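Local coordinates for hypothetical protein (Bacteroides eggerthii, PDB 4JGL) that is of unknown function but adopts a streptavidin-like beta-barrel fold carrying two extra alpha helices, at residues 56-61 against 145-150. Numbering follows the deposited sequence.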
loop_
_atom_site.group_PDB
_atom_site.type_symbol
_atom_site.label_atom_id
_atom_site.label_comp_id
_atom_site.label_asym_id
_atom_site.label_seq_id
_atom_site.Cartn_x
_atom_site.Cartn_y
_atom_site.Cartn_z
ATOM N N LEU A 56 -1.134 -3.783 -1.251
ATOM C CA LEU A 56 -1.751 -2.573 -1.756
ATOM C C LEU A 56 -1.088 -1.348 -1.169
ATOM O O LEU A 56 -0.756 -1.322 0.003
ATOM C CB LEU A 56 -3.250 -2.563 -1.456
ATOM C CG LEU A 56 -4.123 -3.437 -2.352
ATOM C CD1 LEU A 56 -3.735 -4.902 -2.218
ATOM C CD2 LEU A 56 -5.607 -3.205 -2.038
ATOM N N LYS A 57 -0.893 -0.336 -2.005
ATOM C CA LYS A 57 -0.321 0.934 -1.576
ATOM C C LYS A 57 -1.248 2.051 -2.007
ATOM O O LYS A 57 -1.541 2.190 -3.205
ATOM C CB LYS A 57 1.067 1.127 -2.181
ATOM C CG LYS A 57 1.687 2.467 -1.810
ATOM C CD LYS A 57 3.156 2.510 -2.182
ATOM C CE LYS A 57 3.815 3.802 -1.699
ATOM N NZ LYS A 57 3.383 4.939 -2.546
HETATM N N MSE A 58 -1.700 2.852 -1.046
HETATM C CA MSE A 58 -2.677 3.916 -1.271
HETATM C C MSE A 58 -2.096 5.281 -1.003
HETATM O O MSE A 58 -1.435 5.494 0.016
HETATM C CB MSE A 58 -3.858 3.674 -0.357
HETATM C CG MSE A 58 -4.965 4.707 -0.461
HETATM SE SE MSE A 58 -6.631 4.136 0.255
HETATM C CE MSE A 58 -6.059 4.671 1.615
ATOM N N HIS A 59 -2.388 6.191 -1.915
ATOM C CA HIS A 59 -2.005 7.592 -1.838
ATOM C C HIS A 59 -3.251 8.452 -1.919
ATOM O O HIS A 59 -4.114 8.241 -2.765
ATOM C CB HIS A 59 -1.065 7.925 -2.997
ATOM C CG HIS A 59 -0.568 9.328 -3.019
ATOM N ND1 HIS A 59 0.298 9.817 -2.082
ATOM C CD2 HIS A 59 -0.788 10.337 -3.889
ATOM C CE1 HIS A 59 0.570 11.086 -2.353
ATOM N NE2 HIS A 59 -0.079 11.426 -3.451
ATOM N N ASP A 60 -3.333 9.429 -1.025
ATOM C CA ASP A 60 -4.461 10.367 -0.943
ATOM C C ASP A 60 -4.102 11.700 -1.634
ATOM O O ASP A 60 -3.080 12.310 -1.323
ATOM C CB ASP A 60 -4.762 10.595 0.548
ATOM C CG ASP A 60 -5.938 11.497 0.819
ATOM O OD1 ASP A 60 -6.437 12.171 -0.068
ATOM O OD2 ASP A 60 -6.348 11.535 2.002
ATOM N N ILE A 61 -4.927 12.118 -2.584
ATOM C CA ILE A 61 -4.847 13.469 -3.148
ATOM C C ILE A 61 -6.180 14.139 -2.944
ATOM O O ILE A 61 -7.158 13.839 -3.625
ATOM C CB ILE A 61 -4.481 13.468 -4.641
ATOM C CG1 ILE A 61 -3.133 12.791 -4.875
ATOM C CG2 ILE A 61 -4.496 14.939 -5.175
ATOM C CD1 ILE A 61 -2.707 12.638 -6.351
ATOM N N ARG A 145 -4.951 -0.175 8.645
ATOM C CA ARG A 145 -5.760 -1.349 8.378
ATOM C C ARG A 145 -7.247 -0.991 8.357
ATOM O O ARG A 145 -7.978 -1.402 7.476
ATOM C CB ARG A 145 -5.479 -2.452 9.408
ATOM C CG ARG A 145 -6.316 -3.691 9.178
ATOM C CD ARG A 145 -5.927 -4.858 10.048
ATOM N NE ARG A 145 -6.176 -4.647 11.466
ATOM C CZ ARG A 145 -7.340 -4.861 12.079
ATOM N NH1 ARG A 145 -8.438 -5.211 11.406
ATOM N NH2 ARG A 145 -7.407 -4.725 13.393
ATOM N N TYR A 146 -7.700 -0.245 9.352
ATOM C CA TYR A 146 -9.104 0.140 9.407
ATOM C C TYR A 146 -9.517 0.905 8.158
ATOM O O TYR A 146 -10.634 0.732 7.650
ATOM C CB TYR A 146 -9.448 0.985 10.619
ATOM C CG TYR A 146 -9.051 0.464 11.961
ATOM C CD1 TYR A 146 -8.969 -0.896 12.236
ATOM C CD2 TYR A 146 -8.772 1.346 12.978
ATOM C CE1 TYR A 146 -8.579 -1.331 13.509
ATOM C CE2 TYR A 146 -8.401 0.928 14.210
ATOM C CZ TYR A 146 -8.312 -0.405 14.486
ATOM O OH TYR A 146 -7.917 -0.797 15.760
ATOM N N LYS A 147 -8.632 1.762 7.662
ATOM C CA LYS A 147 -8.922 2.590 6.493
ATOM C C LYS A 147 -9.158 1.723 5.266
ATOM O O LYS A 147 -10.130 1.902 4.537
ATOM C CB LYS A 147 -7.794 3.590 6.268
ATOM C CG LYS A 147 -8.053 4.614 5.195
ATOM C CD LYS A 147 -6.836 5.535 5.065
ATOM C CE LYS A 147 -7.082 6.738 4.184
ATOM N NZ LYS A 147 -8.044 7.715 4.748
ATOM N N PHE A 148 -8.278 0.770 5.015
ATOM C CA PHE A 148 -8.474 -0.130 3.897
ATOM C C PHE A 148 -9.748 -0.972 4.054
ATOM O O PHE A 148 -10.499 -1.167 3.092
ATOM C CB PHE A 148 -7.289 -1.094 3.719
ATOM C CG PHE A 148 -6.137 -0.519 2.932
ATOM C CD1 PHE A 148 -6.153 -0.548 1.559
ATOM C CD2 PHE A 148 -5.033 0.006 3.561
ATOM C CE1 PHE A 148 -5.084 -0.054 0.831
ATOM C CE2 PHE A 148 -3.965 0.525 2.824
ATOM C CZ PHE A 148 -3.987 0.465 1.471
ATOM N N GLU A 149 -9.961 -1.499 5.253
ATOM C CA GLU A 149 -11.073 -2.423 5.443
ATOM C C GLU A 149 -12.414 -1.699 5.339
ATOM O O GLU A 149 -13.388 -2.251 4.814
ATOM C CB GLU A 149 -10.874 -3.227 6.720
ATOM C CG GLU A 149 -9.679 -4.164 6.515
ATOM C CD GLU A 149 -9.211 -4.959 7.699
ATOM O OE1 GLU A 149 -9.644 -4.691 8.845
ATOM O OE2 GLU A 149 -8.342 -5.856 7.482
ATOM N N ASP A 150 -12.470 -0.462 5.793
ATOM C CA ASP A 150 -13.673 0.353 5.608
ATOM C C ASP A 150 -13.939 0.618 4.130
ATOM O O ASP A 150 -15.082 0.548 3.668
ATOM C CB ASP A 150 -13.536 1.678 6.352
ATOM C CG ASP A 150 -14.696 2.582 6.149
ATOM O OD1 ASP A 150 -15.731 2.317 6.783
ATOM O OD2 ASP A 150 -14.573 3.553 5.366
HETATM O O HOH W 1 -6.073 9.911 4.033
#
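Met58, a selenomethionine, has CG anti to its backbone N (chi1 180°), and with chi2 also extended its chain runs nearly straight toward the helix. This brings SE above one face of the Phe148 ring, and the bend at chi3 (87°) then turns CE toward Lys147. Met58 SE sits 4.8 Å from the centroid of the Phe148 ring and 23° off the normal, a rather distant Met-aromatic contact. Phe148 CG lies beside its own backbone N, which turns the ring toward the strand, with CZ and CE1 leading. Phe148 CZ lies 3.7 Å from Met58 CB, and Phe148 CE1 lies 3.9 Å from Leu56 CB. Both carbons meet the ring obliquely. A serine in place of Phe148 would probably open a gap in front of the strand and leave the selenium without its aromatic partner. Beside the ring, the aliphatic part of Lys147 crosses the end of Met58. Met58 CE is modelled 3.5 Å from Lys147 CE, but how tight this approach is remains doubtful. Lys147 NZ hydrogen-bonds to Tyr65 OH and lies 3.0 Å from a water. That water donates to Asp60 OD2, bridging opposite charges that do not touch. Segment 145-150, on helix 142-153, runs nearly perpendicular to segment 56-61, on strand 54-61. Strands 44-49 and 64-75 pair with strand 54-61 on its two sides; the first supplies Tyr45 and Tyr47 next to Phe148, the second Tyr65 and Ile67 next to Met58.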